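PDB 2VLA: restriction endonuclease R.BpuJI from Bacillus pumilus, which recognises a specific DNA sequence through this N-terminal domain, held here in a complex with cognate DNA, and as a whole probably cleaves DNA as an endonuclease. Local coordinates for residues L142-T147 against E179-I184. Residues are numbered along the deposited sequence; the frame is centred on the assembly and turned at random.
Sequences LQVLLT and EVIEKI
I181 is the main residue through which helix 177-189 meets V144 and T147 of helix 137-150. The contact is apolar, buried and small, at 176 Å² over both sides. No hydrogen bond runs between the two segments. Just before I181, V180 brings CG1 to 4.6 Å from V144 CG1, a loose approach at the border of the contact. I181 comes next. Its CG1 lies 3.7 Å from T147 CG2. Its chain then bends at chi2 (-46°), and CD1 swings over to V144, 4.0 Å from V144 CG1 and 3.8 Å from V144 O. The isoleucine thus spans one turn of the facing helix.

T147 is tied to its own helix. With chi1 at -57°, OG1 turns back to its own helix and CG2 is left facing I181. OG1 bonds to Q143 O at 2.8 Å, with its oxygen 35° out of the carbonyl plane. T147 N reaches Q143 O from the other face, so this carbonyl accepts two bonds. The helices belong to the DNA-recognition domain, in an arrangement consistent with a winged-helix subdomain. L145, on another side of helix 137-150, packs on strand 230-232 of the small hairpin. P177 adds to the cover over V144 and T147. A turn past V180, I184 also directs CB to helix 137-150, but CD1 stays 5.8 Å from V144 CG1.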
ATOM      1  N   LEU A 142      -5.121  -9.245   7.119  1.00 10.56           N
ATOM      2  CA  LEU A 142      -4.579 -10.248   7.993  1.00 10.81           C
ATOM      3  C   LEU A 142      -5.688 -10.829   8.925  1.00 11.08           C
ATOM      4  O   LEU A 142      -5.752 -12.030   9.140  1.00 11.17           O
ATOM      5  CB  LEU A 142      -3.446  -9.651   8.824  1.00 10.86           C
ATOM      6  CG  LEU A 142      -2.151  -9.392   8.020  1.00 10.92           C
ATOM      7  CD1 LEU A 142      -1.169  -8.693   8.947  1.00 13.51           C
ATOM      8  CD2 LEU A 142      -1.537 -10.714   7.432  1.00 11.89           C
ATOM      9  N   GLN A 143      -6.565  -9.970   9.464  1.00 11.08           N
ATOM     10  CA  GLN A 143      -7.642 -10.476  10.277  1.00 10.94           C
ATOM     11  C   GLN A 143      -8.649 -11.323   9.488  1.00 10.63           C
ATOM     12  O   GLN A 143      -9.138 -12.328   9.979  1.00 11.74           O
ATOM     13  CB  GLN A 143      -8.356  -9.333  10.996  1.00 11.69           C
ATOM     14  CG  GLN A 143      -9.439  -9.795  12.003  1.00 12.38           C
ATOM     15  CD  GLN A 143      -8.856 -10.475  13.215  1.00 14.27           C
ATOM     16  OE1 GLN A 143      -7.686 -10.338  13.513  1.00 16.34           O
ATOM     17  NE2 GLN A 143      -9.721 -11.093  14.001  1.00 21.88           N
ATOM     18  N   VAL A 144      -8.948 -10.915   8.253  1.00 10.90           N
ATOM     19  CA  VAL A 144      -9.814 -11.722   7.392  1.00 10.66           C
ATOM     20  C   VAL A 144      -9.187 -13.131   7.172  1.00 10.97           C
ATOM     21  O   VAL A 144      -9.862 -14.146   7.265  1.00 10.94           O
ATOM     22  CB  VAL A 144     -10.046 -11.017   6.036  1.00 11.50           C
ATOM     23  CG1 VAL A 144     -10.630 -11.985   4.978  1.00 12.63           C
ATOM     24  CG2 VAL A 144     -10.953  -9.809   6.200  1.00 12.45           C
ATOM     25  N   LEU A 145      -7.876 -13.165   6.923  1.00 10.67           N
ATOM     26  CA  LEU A 145      -7.194 -14.446   6.703  1.00 10.29           C
ATOM     27  C   LEU A 145      -7.187 -15.308   7.980  1.00 11.23           C
ATOM     28  O   LEU A 145      -7.383 -16.533   7.912  1.00 11.47           O
ATOM     29  CB  LEU A 145      -5.766 -14.205   6.199  1.00 11.38           C
ATOM     30  CG  LEU A 145      -5.663 -13.654   4.767  1.00 11.23           C
ATOM     31  CD1 LEU A 145      -4.240 -13.227   4.490  1.00 13.06           C
ATOM     32  CD2 LEU A 145      -6.139 -14.682   3.735  1.00 14.22           C
ATOM     33  N   LEU A 146      -6.960 -14.676   9.142  1.00 11.95           N
ATOM     34  CA  LEU A 146      -7.018 -15.411  10.420  1.00 11.30           C
ATOM     35  C   LEU A 146      -8.406 -15.994  10.617  1.00 11.77           C
ATOM     36  O   LEU A 146      -8.559 -17.146  10.999  1.00 13.08           O
ATOM     37  CB  LEU A 146      -6.680 -14.503  11.604  1.00 11.70           C
ATOM     38  CG  LEU A 146      -5.200 -14.166  11.790  1.00 15.48           C
ATOM     39  CD1 LEU A 146      -5.079 -13.020  12.762  1.00 16.98           C
ATOM     40  CD2 LEU A 146      -4.395 -15.371  12.273  1.00 15.87           C
ATOM     41  N   THR A 147      -9.415 -15.168  10.368  1.00 11.93           N
ATOM     42  CA  THR A 147     -10.805 -15.569  10.555  1.00 12.04           C
ATOM     43  C   THR A 147     -11.208 -16.679   9.572  1.00 12.67           C
ATOM     44  O   THR A 147     -11.900 -17.620   9.940  1.00 12.97           O
ATOM     45  CB  THR A 147     -11.743 -14.357  10.447  1.00 12.45           C
ATOM     46  OG1 THR A 147     -11.351 -13.387  11.414  1.00 14.82           O
ATOM     47  CG2 THR A 147     -13.230 -14.743  10.682  1.00 14.89           C
ATOM     48  N   GLU A 179     -18.095 -11.056   9.135  1.00 15.01           N
ATOM     49  CA  GLU A 179     -19.157 -10.840   8.140  1.00 14.93           C
ATOM     50  C   GLU A 179     -18.714 -11.198   6.725  1.00 14.24           C
ATOM     51  O   GLU A 179     -19.508 -11.699   5.935  1.00 15.40           O
ATOM     52  CB  GLU A 179     -19.616  -9.408   8.149  1.00 14.02           C
ATOM     53  CG  GLU A 179     -20.328  -9.000   9.374  1.00 18.31           C
ATOM     54  CD  GLU A 179     -20.707  -7.532   9.333  1.00 18.76           C
ATOM     55  OE1 GLU A 179     -21.697  -7.187   8.621  1.00 24.42           O
ATOM     56  OE2 GLU A 179     -19.985  -6.719   9.938  1.00 19.06           O
ATOM     57  N   VAL A 180     -17.464 -10.872   6.385  1.00 13.68           N
ATOM     58  CA  VAL A 180     -16.921 -11.180   5.079  1.00 13.46           C
ATOM     59  C   VAL A 180     -16.847 -12.692   4.917  1.00 13.28           C
ATOM     60  O   VAL A 180     -17.291 -13.246   3.915  1.00 14.37           O
ATOM     61  CB  VAL A 180     -15.521 -10.556   4.907  1.00 12.93           C
ATOM     62  CG1 VAL A 180     -14.894 -11.019   3.591  1.00 15.30           C
ATOM     63  CG2 VAL A 180     -15.615  -9.034   4.939  1.00 16.33           C
ATOM     64  N   ILE A 181     -16.305 -13.363   5.928  1.00 14.50           N
ATOM     65  CA  ILE A 181     -16.147 -14.794   5.881  1.00 13.56           C
ATOM     66  C   ILE A 181     -17.501 -15.502   5.781  1.00 13.72           C
ATOM     67  O   ILE A 181     -17.683 -16.410   4.980  1.00 14.25           O
ATOM     68  CB  ILE A 181     -15.365 -15.280   7.104  1.00 14.21           C
ATOM     69  CG1 ILE A 181     -13.882 -14.781   7.023  1.00 14.52           C
ATOM     70  CG2 ILE A 181     -15.466 -16.808   7.249  1.00 17.19           C
ATOM     71  CD1 ILE A 181     -13.212 -14.973   5.671  1.00 16.97           C
ATOM     72  N   GLU A 182     -18.463 -15.073   6.567  1.00 14.47           N
ATOM     73  CA  GLU A 182     -19.788 -15.689   6.516  1.00 15.26           C
ATOM     74  C   GLU A 182     -20.443 -15.518   5.131  1.00 14.80           C
ATOM     75  O   GLU A 182     -21.055 -16.450   4.596  1.00 16.57           O
ATOM     76  CB  GLU A 182     -20.689 -15.129   7.629  1.00 17.48           C
ATOM     77  CG  GLU A 182     -20.285 -15.633   9.025  1.00 21.55           C
ATOM     78  CD  GLU A 182     -21.000 -14.919  10.189  1.00 29.91           C
ATOM     79  OE1 GLU A 182     -21.583 -13.835   9.984  1.00 37.75           O
ATOM     80  OE2 GLU A 182     -20.944 -15.445  11.323  1.00 28.96           O
ATOM     81  N   LYS A 183     -20.241 -14.356   4.518  1.00 15.39           N
ATOM     82  CA  LYS A 183     -20.782 -14.096   3.189  1.00 15.66           C
ATOM     83  C   LYS A 183     -20.105 -14.979   2.120  1.00 15.02           C
ATOM     84  O   LYS A 183     -20.772 -15.520   1.220  1.00 16.52           O
ATOM     85  CB  LYS A 183     -20.621 -12.609   2.848  1.00 16.55           C
ATOM     86  CG  LYS A 183     -21.019 -12.229   1.442  1.00 17.23           C
ATOM     87  CD  LYS A 183     -22.459 -12.570   1.126  1.00 19.86           C
ATOM     88  CE  LYS A 183     -22.847 -12.070  -0.240  1.00 22.53           C
ATOM     89  NZ  LYS A 183     -24.112 -12.675  -0.729  1.00 27.93           N
ATOM     90  N   ILE A 184     -18.789 -15.141   2.221  1.00 13.67           N
ATOM     91  CA  ILE A 184     -18.068 -15.999   1.279  1.00 13.62           C
ATOM     92  C   ILE A 184     -18.566 -17.434   1.406  1.00 15.71           C
ATOM     93  O   ILE A 184     -18.829 -18.087   0.421  1.00 16.60           O
ATOM     94  CB  ILE A 184     -16.531 -15.916   1.479  1.00 13.87           C
ATOM     95  CG1 ILE A 184     -16.038 -14.517   1.063  1.00 14.35           C
ATOM     96  CG2 ILE A 184     -15.801 -17.023   0.665  1.00 15.21           C
ATOM     97  CD1 ILE A 184     -14.564 -14.244   1.334  1.00 14.49           C
TER